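Local coordinates for glutathione S-transferase (Sulfitobacter, PDB 4GF0), which is a glutathione S-transferase homologue that binds glutathione and probably catalyses its conjugation to electrophilic substrates, at residues G11-A20 with P164-W172; Y101-H112 with V133-V144. All blocks are in the same frame, centred on the assembly; numbering follows the deposited sequence.

Contact 1: G11-A20 with P164-W172. With GSH (glutathione), chain D.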
loop_
_atom_site.group_PDB
_atom_site.type_symbol
_atom_site.label_atom_id
_atom_site.label_comp_id
_atom_site.label_asym_id
_atom_site.label_seq_id
_atom_site.Cartn_x
_atom_site.Cartn_y
_atom_site.Cartn_z
ATOM N N GLY A 11 -0.096 8.658 -17.091
ATOM C CA GLY A 11 0.372 7.289 -17.224
ATOM C C GLY A 11 0.860 6.664 -15.929
ATOM O O GLY A 11 1.307 5.514 -15.925
ATOM N N THR A 12 0.791 7.412 -14.831
ATOM C CA THR A 12 1.244 6.889 -13.541
ATOM C C THR A 12 0.076 6.499 -12.647
ATOM O O THR A 12 -1.099 6.742 -12.973
ATOM C CB THR A 12 2.159 7.887 -12.788
ATOM O OG1 THR A 12 1.401 9.036 -12.384
ATOM C CG2 THR A 12 3.325 8.326 -13.674
ATOM N N ILE A 13 0.409 5.932 -11.490
ATOM C CA ILE A 13 -0.594 5.448 -10.555
ATOM C C ILE A 13 -1.460 6.576 -9.982
ATOM O O ILE A 13 -2.582 6.331 -9.522
ATOM C CB ILE A 13 0.052 4.625 -9.414
ATOM C CG1 ILE A 13 -0.983 3.724 -8.734
ATOM C CG2 ILE A 13 0.777 5.543 -8.413
ATOM C CD1 ILE A 13 -1.654 2.752 -9.710
ATOM N N SER A 14 -0.948 7.806 -10.015
ATOM C CA SER A 14 -1.713 8.972 -9.567
ATOM C C SER A 14 -3.037 9.097 -10.304
ATOM O O SER A 14 -3.991 9.686 -9.780
ATOM C CB SER A 14 -0.908 10.263 -9.765
ATOM O OG SER A 14 -0.461 10.401 -11.112
ATOM N N VAL A 15 -3.102 8.568 -11.524
ATOM C CA VAL A 15 -4.320 8.674 -12.320
ATOM C C VAL A 15 -5.480 7.906 -11.675
ATOM O O VAL A 15 -6.649 8.258 -11.872
ATOM C CB VAL A 15 -4.082 8.235 -13.791
ATOM C CG1 VAL A 15 -5.336 8.397 -14.623
ATOM C CG2 VAL A 15 -2.946 9.062 -14.407
ATOM N N ALA A 16 -5.164 6.879 -10.887
ATOM C CA ALA A 16 -6.205 6.131 -10.181
ATOM C C ALA A 16 -6.984 7.054 -9.250
ATOM O O ALA A 16 -8.198 6.921 -9.092
ATOM C CB ALA A 16 -5.606 4.961 -9.391
ATOM N N VAL A 17 -6.284 7.990 -8.622
ATOM C CA VAL A 17 -6.944 8.894 -7.693
ATOM C C VAL A 17 -7.837 9.853 -8.478
ATOM O O VAL A 17 -8.962 10.142 -8.071
ATOM C CB VAL A 17 -5.912 9.649 -6.826
ATOM C CG1 VAL A 17 -6.620 10.599 -5.849
ATOM C CG2 VAL A 17 -5.045 8.654 -6.052
ATOM N N ALA A 18 -7.350 10.332 -9.620
ATOM C CA ALA A 18 -8.161 11.219 -10.452
ATOM C C ALA A 18 -9.457 10.532 -10.880
ATOM O O ALA A 18 -10.541 11.126 -10.838
ATOM C CB ALA A 18 -7.375 11.673 -11.662
ATOM N N ILE A 19 -9.344 9.273 -11.270
ATOM C CA ILE A 19 -10.517 8.504 -11.666
ATOM C C ILE A 19 -11.523 8.435 -10.519
ATOM O O ILE A 19 -12.720 8.627 -10.729
ATOM C CB ILE A 19 -10.117 7.107 -12.118
ATOM C CG1 ILE A 19 -9.365 7.225 -13.444
ATOM C CG2 ILE A 19 -11.361 6.210 -12.303
ATOM C CD1 ILE A 19 -8.654 5.921 -13.879
ATOM N N ALA A 20 -11.041 8.179 -9.307
ATOM C CA ALA A 20 -11.932 8.116 -8.155
ATOM C C ALA A 20 -12.608 9.452 -7.876
ATOM O O ALA A 20 -13.794 9.490 -7.532
ATOM C CB ALA A 20 -11.190 7.624 -6.920
ATOM N N PRO A 164 -10.365 1.585 -10.008
ATOM C CA PRO A 164 -9.444 2.550 -10.623
ATOM C C PRO A 164 -7.990 2.159 -10.410
ATOM O O PRO A 164 -7.162 2.331 -11.298
ATOM C CB PRO A 164 -9.716 3.835 -9.838
ATOM C CG PRO A 164 -11.128 3.700 -9.402
ATOM C CD PRO A 164 -11.310 2.250 -9.087
ATOM N N TYR A 165 -7.695 1.654 -9.219
ATOM C CA TYR A 165 -6.359 1.193 -8.881
ATOM C C TYR A 165 -5.932 0.082 -9.840
ATOM O O TYR A 165 -4.853 0.156 -10.442
ATOM C CB TYR A 165 -6.336 0.702 -7.422
ATOM C CG TYR A 165 -5.014 0.836 -6.709
ATOM C CD1 TYR A 165 -3.808 0.835 -7.406
ATOM C CD2 TYR A 165 -4.971 0.939 -5.327
ATOM C CE1 TYR A 165 -2.581 0.952 -6.733
ATOM C CE2 TYR A 165 -3.770 1.064 -4.653
ATOM C CZ TYR A 165 -2.582 1.063 -5.351
ATOM O OH TYR A 165 -1.405 1.176 -4.646
ATOM N N LEU A 166 -6.780 -0.930 -10.016
ATOM C CA LEU A 166 -6.432 -2.066 -10.877
ATOM C C LEU A 166 -6.326 -1.637 -12.329
ATOM O O LEU A 166 -5.450 -2.092 -13.055
ATOM C CB LEU A 166 -7.465 -3.187 -10.739
ATOM C CG LEU A 166 -7.188 -4.433 -11.581
ATOM C CD1 LEU A 166 -5.890 -5.101 -11.127
ATOM C CD2 LEU A 166 -8.372 -5.387 -11.465
ATOM N N PHE A 167 -7.214 -0.747 -12.746
ATOM C CA PHE A 167 -7.204 -0.284 -14.129
ATOM C C PHE A 167 -5.874 0.369 -14.513
ATOM O O PHE A 167 -5.285 0.054 -15.549
ATOM C CB PHE A 167 -8.343 0.704 -14.348
ATOM C CG PHE A 167 -8.359 1.303 -15.720
ATOM C CD1 PHE A 167 -8.670 0.525 -16.823
ATOM C CD2 PHE A 167 -8.065 2.643 -15.904
ATOM C CE1 PHE A 167 -8.696 1.082 -18.107
ATOM C CE2 PHE A 167 -8.083 3.204 -17.180
ATOM C CZ PHE A 167 -8.397 2.419 -18.279
ATOM N N VAL A 168 -5.405 1.294 -13.686
ATOM C CA VAL A 168 -4.169 1.988 -14.015
ATOM C C VAL A 168 -2.976 1.031 -14.021
ATOM O O VAL A 168 -2.097 1.130 -14.875
ATOM C CB VAL A 168 -3.930 3.207 -13.090
ATOM C CG1 VAL A 168 -2.556 3.802 -13.359
ATOM C CG2 VAL A 168 -5.017 4.249 -13.323
ATOM N N VAL A 169 -2.962 0.071 -13.105
ATOM C CA VAL A 169 -1.887 -0.917 -13.093
ATOM C C VAL A 169 -1.946 -1.825 -14.320
ATOM O O VAL A 169 -0.925 -2.073 -14.967
ATOM C CB VAL A 169 -1.891 -1.761 -11.805
ATOM C CG1 VAL A 169 -0.806 -2.849 -11.868
ATOM C CG2 VAL A 169 -1.683 -0.860 -10.578
ATOM N N CYS A 170 -3.139 -2.306 -14.672
ATOM C CA CYS A 170 -3.246 -3.202 -15.829
ATOM C C CYS A 170 -2.946 -2.474 -17.133
ATOM O O CYS A 170 -2.573 -3.080 -18.144
ATOM C CB CYS A 170 -4.627 -3.861 -15.882
ATOM S SG CYS A 170 -4.847 -5.100 -14.609
ATOM N N ASN A 171 -3.089 -1.159 -17.108
ATOM C CA ASN A 171 -2.765 -0.344 -18.266
ATOM C C ASN A 171 -1.258 -0.367 -18.580
ATOM O O ASN A 171 -0.846 0.002 -19.677
ATOM C CB ASN A 171 -3.258 1.089 -18.050
ATOM C CG ASN A 171 -3.504 1.811 -19.339
ATOM O OD1 ASN A 171 -4.312 1.378 -20.163
ATOM N ND2 ASN A 171 -2.811 2.929 -19.530
ATOM N N TRP A 172 -0.452 -0.806 -17.611
ATOM C CA TRP A 172 0.995 -0.949 -17.789
ATOM C C TRP A 172 1.377 -2.273 -18.449
ATOM O O TRP A 172 2.513 -2.433 -18.897
ATOM C CB TRP A 172 1.718 -0.890 -16.439
ATOM C CG TRP A 172 1.704 0.432 -15.761
ATOM C CD1 TRP A 172 1.654 1.658 -16.348
ATOM C CD2 TRP A 172 1.749 0.658 -14.348
ATOM N NE1 TRP A 172 1.661 2.642 -15.382
ATOM C CE2 TRP A 172 1.722 2.053 -14.148
ATOM C CE3 TRP A 172 1.813 -0.184 -13.236
ATOM C CZ2 TRP A 172 1.750 2.625 -12.869
ATOM C CZ3 TRP A 172 1.845 0.382 -11.969
ATOM C CH2 TRP A 172 1.813 1.774 -11.795
HETATM N N1 GSH D . 3.508 3.636 -2.939
HETATM C CA1 GSH D . 3.286 4.811 -3.751
HETATM C C1 GSH D . 1.823 4.985 -4.007
HETATM O O11 GSH D . 1.323 6.141 -4.077
HETATM O O12 GSH D . 1.088 3.975 -4.178
HETATM C CB1 GSH D . 3.979 4.660 -5.085
HETATM C CG1 GSH D . 4.124 6.062 -5.684
HETATM C CD1 GSH D . 5.052 5.996 -6.901
HETATM O OE1 GSH D . 6.093 5.338 -6.869
HETATM N N2 GSH D . 4.679 6.729 -8.107
HETATM C CA2 GSH D . 5.546 6.688 -9.259
HETATM C C2 GSH D . 6.515 7.834 -9.137
HETATM O O2 GSH D . 6.195 8.866 -8.562
HETATM C CB2 GSH D . 4.765 6.831 -10.525
HETATM S SG2 GSH D . 3.732 5.395 -10.764
HETATM N N3 GSH D . 7.863 7.738 -9.683
HETATM C CA3 GSH D . 8.754 8.884 -9.544
HETATM C C3 GSH D . 10.167 8.449 -9.242
HETATM O O31 GSH D . 10.397 7.283 -8.810
HETATM O O32 GSH D . 11.130 9.265 -9.402
HETATM O O HOH W 1 -1.338 3.392 -16.485
#

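Contact 2: Y101-H112 with V133-V144. With GSH (glutathione), chain D.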
loop_
_atom_site.group_PDB
_atom_site.type_symbol
_atom_site.label_atom_id
_atom_site.label_comp_id
_atom_site.label_asym_id
_atom_site.label_seq_id
_atom_site.Cartn_x
_atom_site.Cartn_y
_atom_site.Cartn_z
ATOM N N TYR A 101 -2.480 -5.506 -2.466
ATOM C CA TYR A 101 -1.736 -6.363 -3.395
ATOM C C TYR A 101 -1.098 -5.518 -4.496
ATOM O O TYR A 101 0.064 -5.706 -4.864
ATOM C CB TYR A 101 -2.635 -7.433 -4.027
ATOM C CG TYR A 101 -1.893 -8.270 -5.040
ATOM C CD1 TYR A 101 -1.068 -9.304 -4.633
ATOM C CD2 TYR A 101 -1.999 -8.008 -6.398
ATOM C CE1 TYR A 101 -0.377 -10.067 -5.545
ATOM C CE2 TYR A 101 -1.307 -8.778 -7.328
ATOM C CZ TYR A 101 -0.503 -9.803 -6.889
ATOM O OH TYR A 101 0.195 -10.568 -7.793
ATOM N N LEU A 102 -1.876 -4.594 -5.044
ATOM C CA LEU A 102 -1.356 -3.712 -6.078
ATOM C C LEU A 102 -0.222 -2.845 -5.522
ATOM O O LEU A 102 0.824 -2.706 -6.159
ATOM C CB LEU A 102 -2.486 -2.844 -6.667
ATOM C CG LEU A 102 -3.539 -3.672 -7.425
ATOM C CD1 LEU A 102 -4.695 -2.762 -7.862
ATOM C CD2 LEU A 102 -2.956 -4.399 -8.638
ATOM N N ALA A 103 -0.415 -2.299 -4.323
ATOM C CA ALA A 103 0.586 -1.423 -3.703
ATOM C C ALA A 103 1.894 -2.127 -3.349
ATOM O O ALA A 103 2.971 -1.541 -3.479
ATOM C CB ALA A 103 0.007 -0.755 -2.445
ATOM N N SER A 104 1.801 -3.378 -2.902
ATOM C CA SER A 104 2.954 -4.089 -2.333
ATOM C C SER A 104 3.621 -5.050 -3.306
ATOM O O SER A 104 4.793 -5.428 -3.120
ATOM C CB SER A 104 2.516 -4.870 -1.089
ATOM O OG SER A 104 1.588 -5.894 -1.431
ATOM N N THR A 105 2.883 -5.478 -4.324
ATOM C CA THR A 105 3.371 -6.543 -5.197
ATOM C C THR A 105 3.377 -6.149 -6.669
ATOM O O THR A 105 4.422 -6.177 -7.316
ATOM C CB THR A 105 2.558 -7.843 -5.011
ATOM O OG1 THR A 105 2.501 -8.169 -3.618
ATOM C CG2 THR A 105 3.212 -9.000 -5.756
ATOM N N MET A 106 2.219 -5.783 -7.211
ATOM C CA MET A 106 2.148 -5.583 -8.654
ATOM C C MET A 106 2.802 -4.273 -9.096
ATOM O O MET A 106 3.567 -4.257 -10.064
ATOM C CB MET A 106 0.706 -5.692 -9.165
ATOM C CG MET A 106 0.614 -5.862 -10.682
ATOM S SD MET A 106 -1.030 -6.456 -11.151
ATOM C CE MET A 106 -0.895 -6.614 -12.932
ATOM N N HIS A 107 2.518 -3.175 -8.393
ATOM C CA HIS A 107 3.180 -1.913 -8.719
ATOM C C HIS A 107 4.670 -2.080 -8.463
ATOM O O HIS A 107 5.499 -1.595 -9.230
ATOM C CB HIS A 107 2.616 -0.749 -7.890
ATOM C CG HIS A 107 3.072 0.607 -8.352
ATOM N ND1 HIS A 107 2.518 1.771 -7.870
ATOM C CD2 HIS A 107 4.023 0.976 -9.242
ATOM C CE1 HIS A 107 3.109 2.807 -8.444
ATOM N NE2 HIS A 107 4.020 2.355 -9.282
ATOM N N VAL A 108 5.006 -2.780 -7.384
ATOM C CA VAL A 108 6.405 -3.000 -7.032
ATOM C C VAL A 108 7.153 -3.770 -8.126
ATOM O O VAL A 108 8.292 -3.423 -8.454
ATOM C CB VAL A 108 6.544 -3.697 -5.658
ATOM C CG1 VAL A 108 7.980 -4.187 -5.431
ATOM C CG2 VAL A 108 6.109 -2.741 -4.542
ATOM N N ALA A 109 6.516 -4.793 -8.701
ATOM C CA ALA A 109 7.107 -5.518 -9.825
ATOM C C ALA A 109 7.350 -4.588 -11.010
ATOM O O ALA A 109 8.407 -4.633 -11.642
ATOM C CB ALA A 109 6.236 -6.707 -10.243
ATOM N N HIS A 110 6.370 -3.745 -11.312
ATOM C CA HIS A 110 6.492 -2.794 -12.417
ATOM C C HIS A 110 7.632 -1.803 -12.168
ATOM O O HIS A 110 8.347 -1.426 -13.092
ATOM C CB HIS A 110 5.176 -2.038 -12.606
ATOM C CG HIS A 110 5.266 -0.885 -13.549
ATOM N ND1 HIS A 110 5.289 -1.031 -14.918
ATOM C CD2 HIS A 110 5.319 0.458 -13.318
ATOM C CE1 HIS A 110 5.362 0.159 -15.493
ATOM N NE2 HIS A 110 5.380 1.075 -14.534
ATOM N N ALA A 111 7.797 -1.403 -10.909
ATOM C CA ALA A 111 8.765 -0.374 -10.531
ATOM C C ALA A 111 10.195 -0.826 -10.770
ATOM O O ALA A 111 11.097 0.002 -10.909
ATOM C CB ALA A 111 8.579 0.022 -9.071
ATOM N N HIS A 112 10.401 -2.136 -10.827
ATOM C CA HIS A 112 11.742 -2.666 -11.072
ATOM C C HIS A 112 12.202 -2.476 -12.515
ATOM O O HIS A 112 13.370 -2.723 -12.838
ATOM C CB HIS A 112 11.836 -4.137 -10.653
ATOM C CG HIS A 112 11.944 -4.330 -9.179
ATOM N ND1 HIS A 112 10.877 -4.146 -8.311
ATOM C CD2 HIS A 112 13.001 -4.655 -8.399
ATOM C CE1 HIS A 112 11.275 -4.374 -7.077
ATOM N NE2 HIS A 112 12.563 -4.687 -7.101
ATOM N N VAL A 133 10.805 -8.213 -15.656
ATOM C CA VAL A 133 9.500 -7.543 -15.563
ATOM C C VAL A 133 8.365 -8.191 -16.381
ATOM O O VAL A 133 7.234 -8.279 -15.894
ATOM C CB VAL A 133 9.606 -6.017 -15.857
ATOM C CG1 VAL A 133 8.227 -5.349 -15.859
ATOM C CG2 VAL A 133 10.487 -5.343 -14.816
ATOM N N PRO A 134 8.646 -8.638 -17.622
ATOM C CA PRO A 134 7.546 -9.310 -18.327
ATOM C C PRO A 134 7.088 -10.561 -17.590
ATOM O O PRO A 134 5.898 -10.881 -17.586
ATOM C CB PRO A 134 8.169 -9.677 -19.673
ATOM C CG PRO A 134 9.197 -8.625 -19.891
ATOM C CD PRO A 134 9.782 -8.371 -18.526
ATOM N N GLU A 135 8.016 -11.250 -16.938
ATOM C CA GLU A 135 7.651 -12.451 -16.197
ATOM C C GLU A 135 6.986 -12.167 -14.849
ATOM O O GLU A 135 6.013 -12.833 -14.493
ATOM C CB GLU A 135 8.852 -13.383 -16.048
ATOM C CG GLU A 135 9.290 -13.954 -17.393
ATOM C CD GLU A 135 10.547 -14.781 -17.295
ATOM O OE1 GLU A 135 10.701 -15.513 -16.293
ATOM O OE2 GLU A 135 11.383 -14.698 -18.222
ATOM N N THR A 136 7.485 -11.182 -14.103
ATOM C CA THR A 136 6.877 -10.852 -12.815
ATOM C C THR A 136 5.488 -10.232 -12.989
ATOM O O THR A 136 4.582 -10.504 -12.204
ATOM C CB THR A 136 7.759 -9.919 -11.954
ATOM O OG1 THR A 136 7.979 -8.685 -12.649
ATOM C CG2 THR A 136 9.088 -10.580 -11.647
ATOM N N MET A 137 5.323 -9.396 -14.010
ATOM C CA MET A 137 4.018 -8.788 -14.273
ATOM C C MET A 137 3.008 -9.809 -14.793
ATOM O O MET A 137 1.818 -9.715 -14.497
ATOM C CB MET A 137 4.133 -7.606 -15.248
ATOM C CG MET A 137 4.820 -6.380 -14.653
ATOM S SD MET A 137 3.945 -5.612 -13.263
ATOM C CE MET A 137 2.601 -4.800 -14.113
ATOM N N ALA A 138 3.482 -10.790 -15.557
ATOM C CA ALA A 138 2.596 -11.842 -16.039
ATOM C C ALA A 138 2.106 -12.668 -14.854
ATOM O O ALA A 138 0.932 -13.059 -14.795
ATOM C CB ALA A 138 3.307 -12.734 -17.040
ATOM N N ALA A 139 3.000 -12.923 -13.903
ATOM C CA ALA A 139 2.637 -13.696 -12.721
ATOM C C ALA A 139 1.627 -12.915 -11.891
ATOM O O ALA A 139 0.684 -13.490 -11.333
ATOM C CB ALA A 139 3.882 -14.054 -11.885
ATOM N N CYS A 140 1.805 -11.599 -11.824
ATOM C CA CYS A 140 0.842 -10.756 -11.127
ATOM C C CYS A 140 -0.500 -10.783 -11.847
ATOM O O CYS A 140 -1.553 -10.887 -11.209
ATOM C CB CYS A 140 1.359 -9.322 -11.005
ATOM S SG CYS A 140 2.669 -9.153 -9.762
ATOM N N ALA A 141 -0.462 -10.692 -13.172
ATOM C CA ALA A 141 -1.698 -10.723 -13.952
ATOM C C ALA A 141 -2.426 -12.057 -13.767
ATOM O O ALA A 141 -3.663 -12.092 -13.687
ATOM C CB ALA A 141 -1.424 -10.451 -15.413
ATOM N N ASP A 142 -1.658 -13.141 -13.674
ATOM C CA ASP A 142 -2.211 -14.471 -13.400
ATOM C C ASP A 142 -3.022 -14.469 -12.108
ATOM O O ASP A 142 -4.146 -14.981 -12.053
ATOM C CB ASP A 142 -1.092 -15.507 -13.264
ATOM C CG ASP A 142 -0.483 -15.903 -14.587
ATOM O OD1 ASP A 142 -1.020 -15.521 -15.645
ATOM O OD2 ASP A 142 0.538 -16.627 -14.558
ATOM N N PHE A 143 -2.436 -13.895 -11.065
ATOM C CA PHE A 143 -3.105 -13.784 -9.775
ATOM C C PHE A 143 -4.325 -12.870 -9.800
ATOM O O PHE A 143 -5.340 -13.166 -9.161
ATOM C CB PHE A 143 -2.128 -13.303 -8.707
ATOM C CG PHE A 143 -2.714 -13.292 -7.328
ATOM C CD1 PHE A 143 -2.781 -14.461 -6.589
ATOM C CD2 PHE A 143 -3.201 -12.125 -6.777
ATOM C CE1 PHE A 143 -3.323 -14.464 -5.313
ATOM C CE2 PHE A 143 -3.752 -12.121 -5.506
ATOM C CZ PHE A 143 -3.807 -13.294 -4.773
ATOM N N VAL A 144 -4.225 -11.744 -10.501
ATOM C CA VAL A 144 -5.372 -10.867 -10.667
ATOM C C VAL A 144 -6.527 -11.643 -11.291
ATOM O O VAL A 144 -7.656 -11.596 -10.800
ATOM C CB VAL A 144 -5.034 -9.656 -11.565
ATOM C CG1 VAL A 144 -6.312 -8.945 -12.015
ATOM C CG2 VAL A 144 -4.127 -8.690 -10.820
HETATM N N1 GSH D . 3.508 3.636 -2.939
HETATM C CA1 GSH D . 3.286 4.811 -3.751
HETATM C C1 GSH D . 1.823 4.985 -4.007
HETATM O O11 GSH D . 1.323 6.141 -4.077
HETATM O O12 GSH D . 1.088 3.975 -4.178
HETATM C CB1 GSH D . 3.979 4.660 -5.085
HETATM C CG1 GSH D . 4.124 6.062 -5.684
HETATM C CD1 GSH D . 5.052 5.996 -6.901
HETATM O OE1 GSH D . 6.093 5.338 -6.869
HETATM N N2 GSH D . 4.679 6.729 -8.107
HETATM C CA2 GSH D . 5.546 6.688 -9.259
HETATM C C2 GSH D . 6.515 7.834 -9.137
HETATM O O2 GSH D . 6.195 8.866 -8.562
HETATM C CB2 GSH D . 4.765 6.831 -10.525
HETATM S SG2 GSH D . 3.732 5.395 -10.764
HETATM N N3 GSH D . 7.863 7.738 -9.683
HETATM C CA3 GSH D . 8.754 8.884 -9.544
HETATM C C3 GSH D . 10.167 8.449 -9.242
HETATM O O31 GSH D . 10.397 7.283 -8.810
HETATM O O32 GSH D . 11.130 9.265 -9.402
HETATM O O HOH W 2 9.725 -7.037 -11.407
#

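Contact 1: G11-A20 with P164-W172
Ile-13 meets Tyr-165, Val-168, Val-169 and Trp-172 where the thioredoxin-like N-terminal domain of this glutathione transferase fold rests on its all-helical C-terminal domain. The axes of helices 14-20 and 164-170 approach to 8.2 Å and run 140° apart. Ile-13 spans the join between protein and ligand. Its CB touches both CH2 of the Trp-172 indole and the glutathione sulfur. CG2 also packs against that sulfur, SG2, at 3.8 Å. CG1, anti to the backbone N (chi1 -160°), turns toward the Tyr-165 ring instead, and the terminal CD1 comes to 3.6 Å from Tyr-165 CE1 while touching CG2 of Val-169 and CG1 of Val-168. Val-168 divides its two methyls: CG1 lies 3.3 Å from Thr-12 O, and CG2 sits against Ala-16 and CD1 of Ile-19. Further along, the small Ala-16 lets the backbones close in, so that Pro-164 CB reaches its carbonyl oxygen and also meets Ile-19 CG2. Trp-172 supplies the direct polar link, its NE1 donating to Gly-11 O over 2.9 Å, almost straight (172°) and in the indole plane. A phenylalanine in its place lacks that N-H and would probably cost Gly-11 O its straight bond from the indole, besides opening a gap beside Ile-13 CB. The buried amide Ile-13 N has no hydrogen-bond partner in the model; glutathione SG2 lies 3.4 Å from it.

Contact 2: Y101-H112 with V133-V144
Tyr-101 and Phe-143 both hold CG anti to the backbone N (chi1 177° and -174°), which brings their rings together at one margin of the helix pair, where they cross obliquely with planes at 33°. Phe-143 CD2 lies over one face of the tyrosine ring, toward its rim and 3.6 Å from Tyr-101 CZ, while Thr-105 CB of its own helix covers the opposite face. The phenol oxygen lies against the backbone of the helix that carries Phe-143, Tyr-101 OH being 3.4 Å from Cys-140 CA. Met-106 is extended throughout and lies across Cys-140: its CG is 3.6 Å from Cys-140 CB, and its SD meets Val-144 CG2 at 3.8 Å. These helices, 89-111 and 123-148, are the long, nearly antiparallel pair that opens the helical C-terminal domain of the transferase fold, and they mesh by knobs-into-holes. Met-106 fits among Met-137, Cys-140, Ala-141 and Val-144; Cys-140 fits in return among Tyr-101, Thr-105, Met-106 and Ala-109, its sulfur making an oblique contact with the Tyr-101 ring. Met-137, by contrast, is bent at chi2 and chi3, and its SD settles 3.5 Å from Met-106 O and close to His-110 N and CB. The imidazole of His-110 leads away to Asp-176, which bonds its ND1. Toward the C-terminal end of 101-112, Ala-109 CB packs on Thr-136, and a water bridges the two residues, donating to Ala-109 O at 2.8 Å and lying 2.7 Å from Thr-136 OG1.

From the N terminus, the chain leaves strand 4-8 and passes through 11-20, whose partner, 164-172, comes 144 residues later; contact 1 thus closes a long loop that joins the thioredoxin-like and helical domains. Contact 2 falls wholly within that loop, closing a much shorter one between successive helices 89-111 and 123-148, after which the chain proceeds to helix 162-170. The two contacts share a border along helix 89-111: Val-169 CG1 packs 3.5 Å from Met-106 CG, and Trp-172 CH2 3.4 Å from His-107 NE2. Both reach the same glutathione, Ile-13 from one domain and His-107 from the other. Helix 89-111 also meets the second subunit, and just beyond it His-112 NE2 is hydrogen-bonded to His-112 NE2 of that subunit.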